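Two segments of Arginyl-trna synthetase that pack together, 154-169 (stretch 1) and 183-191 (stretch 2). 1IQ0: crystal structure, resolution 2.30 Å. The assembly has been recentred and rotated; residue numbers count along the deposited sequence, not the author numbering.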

ATOM      1  N   ARG A 154      27.763   3.885   0.882  1.00 25.43           N
ATOM      2  CA  ARG A 154      28.823   3.565  -0.059  1.00 27.84           C
ATOM      3  C   ARG A 154      28.320   3.672  -1.497  1.00 25.49           C
ATOM      4  O   ARG A 154      29.068   4.069  -2.389  1.00 26.14           O
ATOM      5  N   GLN A 155      27.056   3.320  -1.730  1.00 22.56           N
ATOM      6  CA  GLN A 155      26.511   3.395  -3.083  1.00 24.81           C
ATOM      7  C   GLN A 155      26.537   4.825  -3.610  1.00 22.54           C
ATOM      8  O   GLN A 155      26.849   5.051  -4.782  1.00 20.63           O
ATOM      9  N   ALA A 156      26.220   5.788  -2.751  1.00 19.51           N
ATOM     10  CA  ALA A 156      26.243   7.192  -3.151  1.00 19.38           C
ATOM     11  C   ALA A 156      27.699   7.636  -3.323  1.00 22.14           C
ATOM     12  O   ALA A 156      28.018   8.456  -4.186  1.00 22.78           O
ATOM     13  N   ALA A 157      28.584   7.101  -2.491  1.00 21.17           N
ATOM     14  CA  ALA A 157      29.992   7.461  -2.592  1.00 20.81           C
ATOM     15  C   ALA A 157      30.548   6.976  -3.928  1.00 19.86           C
ATOM     16  O   ALA A 157      31.306   7.681  -4.583  1.00 18.45           O
ATOM     17  N   GLU A 158      30.161   5.774  -4.338  1.00 20.91           N
ATOM     18  CA  GLU A 158      30.669   5.241  -5.593  1.00 20.46           C
ATOM     19  C   GLU A 158      30.275   6.066  -6.798  1.00 22.14           C
ATOM     20  O   GLU A 158      31.099   6.276  -7.685  1.00 21.83           O
ATOM     21  N   THR A 159      29.035   6.552  -6.846  1.00 17.63           N
ATOM     22  CA  THR A 159      28.649   7.331  -8.013  1.00 21.65           C
ATOM     23  C   THR A 159      29.316   8.697  -7.998  1.00 19.52           C
ATOM     24  O   THR A 159      29.772   9.166  -9.037  1.00 21.50           O
ATOM     25  N   LEU A 160      29.379   9.335  -6.833  1.00 28.66           N
ATOM     26  CA  LEU A 160      30.022  10.644  -6.749  1.00 27.61           C
ATOM     27  C   LEU A 160      31.504  10.519  -7.116  1.00 25.07           C
ATOM     28  O   LEU A 160      32.072  11.405  -7.746  1.00 26.26           O
ATOM     29  N   PHE A 161      32.125   9.413  -6.721  1.00 18.90           N
ATOM     30  CA  PHE A 161      33.523   9.188  -7.056  1.00 23.04           C
ATOM     31  C   PHE A 161      33.655   9.018  -8.575  1.00 24.96           C
ATOM     32  O   PHE A 161      34.516   9.637  -9.206  1.00 24.17           O
ATOM     33  N   ALA A 162      32.794   8.178  -9.152  1.00 29.26           N
ATOM     34  CA  ALA A 162      32.811   7.921 -10.589  1.00 29.24           C
ATOM     35  C   ALA A 162      32.650   9.196 -11.424  1.00 29.23           C
ATOM     36  O   ALA A 162      33.341   9.380 -12.423  1.00 29.03           O
ATOM     37  N   LEU A 163      31.731  10.066 -11.020  1.00 24.88           N
ATOM     38  CA  LEU A 163      31.500  11.312 -11.740  1.00 28.62           C
ATOM     39  C   LEU A 163      32.773  12.151 -11.828  1.00 33.00           C
ATOM     40  O   LEU A 163      33.058  12.755 -12.857  1.00 34.62           O
ATOM     41  N   ARG A 164      33.539  12.182 -10.746  1.00 35.60           N
ATOM     42  CA  ARG A 164      34.775  12.955 -10.708  1.00 35.46           C
ATOM     43  C   ARG A 164      35.916  12.213 -11.403  1.00 34.92           C
ATOM     44  O   ARG A 164      36.584  12.766 -12.273  1.00 38.43           O
ATOM     45  N   HIS A 165      36.117  10.955 -11.018  1.00 28.02           N
ATOM     46  CA  HIS A 165      37.179  10.117 -11.562  1.00 28.73           C
ATOM     47  C   HIS A 165      37.195  10.056 -13.082  1.00 30.59           C
ATOM     48  O   HIS A 165      38.261  10.102 -13.695  1.00 34.11           O
ATOM     49  N   TYR A 166      36.018   9.945 -13.688  1.00 31.94           N
ATOM     50  CA  TYR A 166      35.930   9.875 -15.140  1.00 30.49           C
ATOM     51  C   TYR A 166      35.805  11.253 -15.770  1.00 32.16           C
ATOM     52  O   TYR A 166      35.722  11.377 -16.988  1.00 34.82           O
ATOM     53  N   GLY A 167      35.805  12.284 -14.930  1.00 35.11           N
ATOM     54  CA  GLY A 167      35.698  13.643 -15.426  1.00 37.74           C
ATOM     55  C   GLY A 167      34.480  13.819 -16.301  1.00 41.36           C
ATOM     56  O   GLY A 167      34.574  14.300 -17.432  1.00 43.30           O
ATOM     57  N   LEU A 168      33.328  13.419 -15.771  1.00 39.70           N
ATOM     58  CA  LEU A 168      32.072  13.523 -16.500  1.00 37.70           C
ATOM     59  C   LEU A 168      31.355  14.818 -16.144  1.00 36.77           C
ATOM     60  O   LEU A 168      31.300  15.209 -14.981  1.00 37.98           O
ATOM     61  N   THR A 169      30.808  15.484 -17.152  1.00 35.88           N
ATOM     62  CA  THR A 169      30.096  16.734 -16.927  1.00 38.69           C
ATOM     63  C   THR A 169      28.675  16.606 -17.452  1.00 37.76           C
ATOM     64  O   THR A 169      28.449  16.080 -18.543  1.00 38.54           O
ATOM     65  N   ALA A 183      27.591   6.873 -14.877  1.00 20.60           N
ATOM     66  CA  ALA A 183      28.890   6.940 -14.223  1.00 20.79           C
ATOM     67  C   ALA A 183      29.041   5.735 -13.294  1.00 22.82           C
ATOM     68  O   ALA A 183      30.081   5.079 -13.278  1.00 24.95           O
ATOM     69  N   TYR A 184      27.997   5.434 -12.528  1.00 25.66           N
ATOM     70  CA  TYR A 184      28.054   4.298 -11.619  1.00 22.73           C
ATOM     71  C   TYR A 184      28.330   3.030 -12.421  1.00 24.75           C
ATOM     72  O   TYR A 184      29.168   2.216 -12.038  1.00 25.78           O
ATOM     73  N   VAL A 185      27.622   2.863 -13.532  1.00 26.34           N
ATOM     74  CA  VAL A 185      27.809   1.681 -14.369  1.00 27.43           C
ATOM     75  C   VAL A 185      29.217   1.599 -14.958  1.00 25.81           C
ATOM     76  O   VAL A 185      29.783   0.512 -15.045  1.00 29.01           O
ATOM     77  N   ARG A 186      29.787   2.729 -15.370  1.00 27.14           N
ATOM     78  CA  ARG A 186      31.132   2.677 -15.926  1.00 29.18           C
ATOM     79  C   ARG A 186      32.111   2.212 -14.849  1.00 30.58           C
ATOM     80  O   ARG A 186      32.959   1.355 -15.101  1.00 32.27           O
ATOM     81  N   LEU A 187      31.977   2.768 -13.647  1.00 26.32           N
ATOM     82  CA  LEU A 187      32.850   2.394 -12.537  1.00 26.74           C
ATOM     83  C   LEU A 187      32.870   0.884 -12.312  1.00 28.83           C
ATOM     84  O   LEU A 187      33.940   0.287 -12.178  1.00 28.68           O
ATOM     85  N   HIS A 188      31.692   0.265 -12.268  1.00 23.57           N
ATOM     86  CA  HIS A 188      31.612  -1.177 -12.039  1.00 25.79           C
ATOM     87  C   HIS A 188      31.996  -2.059 -13.222  1.00 27.43           C
ATOM     88  O   HIS A 188      32.054  -3.280 -13.091  1.00 28.37           O
ATOM     89  N   GLN A 189      32.245  -1.449 -14.374  1.00 32.70           N
ATOM     90  CA  GLN A 189      32.655  -2.215 -15.546  1.00 37.82           C
ATOM     91  C   GLN A 189      34.145  -1.970 -15.732  1.00 37.56           C
ATOM     92  O   GLN A 189      34.793  -2.596 -16.570  1.00 38.10           O
ATOM     93  N   ASP A 190      34.682  -1.049 -14.935  1.00 35.31           N
ATOM     94  CA  ASP A 190      36.092  -0.701 -15.019  1.00 34.95           C
ATOM     95  C   ASP A 190      36.970  -1.871 -14.580  1.00 35.17           C
ATOM     96  O   ASP A 190      36.798  -2.416 -13.486  1.00 33.99           O
ATOM     97  N   PRO A 191      37.925  -2.274 -15.436  1.00 41.99           N
ATOM     98  CA  PRO A 191      38.849  -3.382 -15.165  1.00 40.85           C
ATOM     99  C   PRO A 191      39.603  -3.224 -13.844  1.00 39.86           C
ATOM    100  O   PRO A 191      39.922  -4.212 -13.177  1.00 35.83           O
TER

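The contact is a nearly perpendicular helix-on-helix crossing with a small apolar centre built around alanines, held by a tyrosine hydroxyl hydrogen bond from each stretch to the other. The axis of helix 154-165 and that of the helix in stretch 2 approach to 8.3 Å at an angle of 88°, and together the two stretches bury 690 Å². At such an angle the helices can meet closely over a short length only, and the CA atoms mark where: Thr 159 CA lies 4.7 Å from Tyr 184 CA, and Ala 162 CA lies 5.4 Å from Ala 183 CA.

Small side chains lie where the helices come close. Ala 162 and Ala 183 both point toward the opposing stretch, with their CB atoms 3.9 Å apart, and Ala 162 CB also sits 3.4 Å from the backbone atom Ala 183 O. Around Ala 183 the larger residues close in: Leu 163 CD2 and Leu 168 CD1 each come within 3.6 Å of Ala 183 CB. Leu 163 (m, t) leaves its helix pointing away, yet its end returns to the contact, whereas Leu 168 (m, t) points toward it from the segment beyond the helix. That segment begins with a Schellman motif, in which Gly 167 has positive phi, Gly 167 N bonds to Arg 164 O at 2.8 Å and Leu 168 N to Leu 163 O at 3.0 Å.

Leu 187 (t, p) extends the apolar patch along stretch 2. Its CB is 3.9 Å from Ala 162 CB, its CD2 is 3.8 Å from Glu 158 CB, and its CD1 meets the edge of the Phe 161 ring, 4.0 Å from Phe 161 CE2. Phe 161, with chi1 t, starts sideways and brings its ring end nearer.

Tyr 166 has the largest covered area of any residue here, 114 Å². Its m rotamer carries the ring across stretch 2, where Tyr 166 CE1 lies 4.1 Å from Leu 187 CB. Over one face stands Arg 186: its CD is 3.5 Å from the ring centroid and 16° off the normal, a CH-pi contact. The guanidinium of Arg 186 in turn presents a face to Tyr 166 CD2, and Leu 168 CD2 is 3.5 Å from Arg 186 NH2. At the ring's far end, Tyr 166 OH donates to Asp 190 OD2 at 2.7 Å, near the ring plane; Asp 190 has chi1 t and points toward stretch 1.

The reciprocal bond lies near the start of stretch 1. Tyr 184, with chi1 t, sets out sideways and runs its ring alongside the first helix, its CD1 3.3 Å from Thr 159 CG2 and its CE1 3.3 Å from Glu 158 OE1. Beyond them, Tyr 184 OH donates to Gln 155 OE1 at 2.6 Å, met by the m, m side chain of Gln 155. Thr 159 (p) turns its hydroxyl to its own helix instead, Thr 159 OG1 donating to Ala 156 O at 3.3 Å, which leaves its methyl for the tyrosine.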

ATOM      1  CB  ARG A 154      29.361   2.154   0.188  1.00 30.20           C
ATOM      2  CG  ARG A 154      30.408   1.729  -0.839  1.00 38.39           C
ATOM      3  CD  ARG A 154      30.967   0.339  -0.579  1.00 43.91           C
ATOM      4  NE  ARG A 154      32.245   0.380   0.128  1.00 49.37           N
ATOM      5  CZ  ARG A 154      32.381   0.694   1.410  1.00 49.40           C
ATOM      6  NH1 ARG A 154      31.313   0.996   2.135  1.00 52.33           N
ATOM      7  NH2 ARG A 154      33.583   0.702   1.971  1.00 47.76           N
ATOM      8  CB  GLN A 155      25.090   2.827  -3.129  1.00 29.34           C
ATOM      9  CG  GLN A 155      25.039   1.331  -2.849  1.00 33.76           C
ATOM     10  CD  GLN A 155      26.052   0.551  -3.681  1.00 39.74           C
ATOM     11  OE1 GLN A 155      25.978   0.522  -4.912  1.00 42.29           O
ATOM     12  NE2 GLN A 155      27.012  -0.080  -3.005  1.00 40.82           N
ATOM     13  CB  ALA A 156      25.561   8.054  -2.099  1.00 11.31           C
ATOM     14  CB  ALA A 157      30.789   6.843  -1.437  1.00  9.17           C
ATOM     15  CB  GLU A 158      30.226   3.795  -5.799  1.00 22.51           C
ATOM     16  CG  GLU A 158      30.777   2.849  -4.766  1.00 25.91           C
ATOM     17  CD  GLU A 158      30.632   1.397  -5.169  1.00 31.28           C
ATOM     18  OE1 GLU A 158      29.557   1.012  -5.676  1.00 33.69           O
ATOM     19  OE2 GLU A 158      31.596   0.635  -4.970  1.00 33.02           O
ATOM     20  CB  THR A 159      27.112   7.510  -8.143  1.00 31.14           C
ATOM     21  OG1 THR A 159      26.643   8.437  -7.162  1.00 35.29           O
ATOM     22  CG2 THR A 159      26.416   6.193  -7.958  1.00 21.60           C
ATOM     23  CB  LEU A 160      29.866  11.239  -5.347  1.00 22.32           C
ATOM     24  CG  LEU A 160      28.418  11.560  -4.960  1.00 21.82           C
ATOM     25  CD1 LEU A 160      28.370  12.247  -3.590  1.00 22.14           C
ATOM     26  CD2 LEU A 160      27.811  12.459  -6.024  1.00 21.57           C
ATOM     27  CB  PHE A 161      34.053   7.928  -6.372  1.00 25.33           C
ATOM     28  CG  PHE A 161      35.384   7.477  -6.902  1.00 30.37           C
ATOM     29  CD1 PHE A 161      36.541   8.200  -6.619  1.00 27.98           C
ATOM     30  CD2 PHE A 161      35.472   6.364  -7.733  1.00 30.61           C
ATOM     31  CE1 PHE A 161      37.769   7.826  -7.161  1.00 27.72           C
ATOM     32  CE2 PHE A 161      36.693   5.978  -8.281  1.00 32.77           C
ATOM     33  CZ  PHE A 161      37.847   6.713  -7.993  1.00 30.64           C
ATOM     34  CB  ALA A 162      31.716   6.920 -10.954  1.00 15.46           C
ATOM     35  CB  LEU A 163      30.394  12.123 -11.054  1.00 22.21           C
ATOM     36  CG  LEU A 163      28.988  11.552 -11.245  1.00 24.49           C
ATOM     37  CD1 LEU A 163      28.000  12.243 -10.303  1.00 25.01           C
ATOM     38  CD2 LEU A 163      28.570  11.733 -12.699  1.00 25.10           C
ATOM     39  CB  ARG A 164      35.150  13.237  -9.253  1.00 57.37           C
ATOM     40  CG  ARG A 164      36.115  14.385  -9.053  1.00 61.59           C
ATOM     41  CD  ARG A 164      36.370  14.595  -7.570  1.00 63.51           C
ATOM     42  NE  ARG A 164      37.030  15.865  -7.286  1.00 69.21           N
ATOM     43  CZ  ARG A 164      36.486  17.059  -7.496  1.00 72.03           C
ATOM     44  NH1 ARG A 164      35.261  17.154  -7.997  1.00 72.63           N
ATOM     45  NH2 ARG A 164      37.164  18.160  -7.197  1.00 75.14           N
ATOM     46  CB  HIS A 165      37.072   8.698 -10.993  1.00 26.37           C
ATOM     47  CG  HIS A 165      38.177   7.786 -11.428  1.00 31.12           C
ATOM     48  ND1 HIS A 165      37.981   6.742 -12.309  1.00 33.41           N
ATOM     49  CD2 HIS A 165      39.493   7.763 -11.107  1.00 31.42           C
ATOM     50  CE1 HIS A 165      39.127   6.115 -12.510  1.00 32.53           C
ATOM     51  NE2 HIS A 165      40.060   6.714 -11.791  1.00 35.79           N
ATOM     52  CB  TYR A 166      34.754   8.988 -15.555  1.00 28.75           C
ATOM     53  CG  TYR A 166      34.932   7.555 -15.121  1.00 27.21           C
ATOM     54  CD1 TYR A 166      34.121   6.999 -14.128  1.00 27.11           C
ATOM     55  CD2 TYR A 166      35.954   6.767 -15.661  1.00 25.86           C
ATOM     56  CE1 TYR A 166      34.325   5.694 -13.680  1.00 27.86           C
ATOM     57  CE2 TYR A 166      36.170   5.460 -15.220  1.00 26.98           C
ATOM     58  CZ  TYR A 166      35.350   4.931 -14.226  1.00 27.44           C
ATOM     59  OH  TYR A 166      35.569   3.653 -13.766  1.00 28.44           O
ATOM     60  CB  LEU A 168      31.184  12.324 -16.169  1.00 41.80           C
ATOM     61  CG  LEU A 168      31.823  10.964 -16.449  1.00 41.12           C
ATOM     62  CD1 LEU A 168      30.890   9.854 -15.986  1.00 41.88           C
ATOM     63  CD2 LEU A 168      32.124  10.836 -17.937  1.00 42.67           C
ATOM     64  CB  THR A 169      30.793  17.909 -17.637  1.00 59.58           C
ATOM     65  OG1 THR A 169      32.180  17.932 -17.276  1.00 64.79           O
ATOM     66  CG2 THR A 169      30.152  19.227 -17.227  1.00 57.51           C
ATOM     67  CB  ALA A 183      29.011   8.235 -13.427  1.00 25.39           C
ATOM     68  CB  TYR A 184      26.731   4.144 -10.862  1.00 14.81           C
ATOM     69  CG  TYR A 184      26.690   2.959  -9.914  1.00 17.24           C
ATOM     70  CD1 TYR A 184      27.174   3.066  -8.612  1.00 17.31           C
ATOM     71  CD2 TYR A 184      26.164   1.731 -10.322  1.00 17.24           C
ATOM     72  CE1 TYR A 184      27.130   1.982  -7.735  1.00 17.33           C
ATOM     73  CE2 TYR A 184      26.120   0.637  -9.450  1.00 16.90           C
ATOM     74  CZ  TYR A 184      26.606   0.778  -8.158  1.00 20.52           C
ATOM     75  OH  TYR A 184      26.573  -0.285  -7.288  1.00 18.36           O
ATOM     76  CB  VAL A 185      26.776   1.626 -15.532  1.00 26.83           C
ATOM     77  CG1 VAL A 185      27.163   0.523 -16.532  1.00 23.48           C
ATOM     78  CG2 VAL A 185      25.380   1.348 -14.974  1.00 26.82           C
ATOM     79  CB  ARG A 186      31.590   4.032 -16.473  1.00 33.43           C
ATOM     80  CG  ARG A 186      32.632   3.838 -17.568  1.00 41.93           C
ATOM     81  CD  ARG A 186      33.763   4.843 -17.562  1.00 42.51           C
ATOM     82  NE  ARG A 186      33.397   6.111 -18.173  1.00 47.27           N
ATOM     83  CZ  ARG A 186      34.276   6.951 -18.711  1.00 52.44           C
ATOM     84  NH1 ARG A 186      35.566   6.644 -18.717  1.00 56.80           N
ATOM     85  NH2 ARG A 186      33.869   8.100 -19.233  1.00 50.42           N
ATOM     86  CB  LEU A 187      32.411   3.088 -11.240  1.00 24.35           C
ATOM     87  CG  LEU A 187      33.214   2.693  -9.988  1.00 27.58           C
ATOM     88  CD1 LEU A 187      34.662   3.135 -10.151  1.00 25.13           C
ATOM     89  CD2 LEU A 187      32.603   3.330  -8.739  1.00 27.77           C
ATOM     90  CB  HIS A 188      30.218  -1.570 -11.546  1.00 28.91           C
ATOM     91  CG  HIS A 188      30.054  -1.434 -10.067  1.00 27.80           C
ATOM     92  ND1 HIS A 188      29.818  -0.223  -9.450  1.00 27.72           N
ATOM     93  CD2 HIS A 188      30.168  -2.345  -9.072  1.00 26.10           C
ATOM     94  CE1 HIS A 188      29.795  -0.396  -8.142  1.00 26.83           C
ATOM     95  NE2 HIS A 188      30.005  -1.674  -7.887  1.00 26.78           N
ATOM     96  CB  GLN A 189      31.903  -1.753 -16.801  1.00 40.01           C
ATOM     97  CG  GLN A 189      30.406  -1.997 -16.766  1.00 46.83           C
ATOM     98  CD  GLN A 189      29.727  -1.638 -18.076  1.00 50.96           C
ATOM     99  OE1 GLN A 189      29.979  -0.578 -18.650  1.00 49.07           O
ATOM    100  NE2 GLN A 189      28.853  -2.516 -18.550  1.00 52.66           N
ATOM    101  CB  ASP A 190      36.385   0.523 -14.156  1.00 32.18           C
ATOM    102  CG  ASP A 190      37.733   1.138 -14.466  1.00 32.86           C
ATOM    103  OD1 ASP A 190      38.699   0.370 -14.665  1.00 33.30           O
ATOM    104  OD2 ASP A 190      37.829   2.387 -14.503  1.00 31.83           O
ATOM    105  CB  PRO A 191      39.792  -3.344 -16.367  1.00 40.45           C
ATOM    106  CG  PRO A 191      38.920  -2.823 -17.460  1.00 40.09           C
ATOM    107  CD  PRO A 191      38.176  -1.704 -16.772  1.00 39.20           C
TER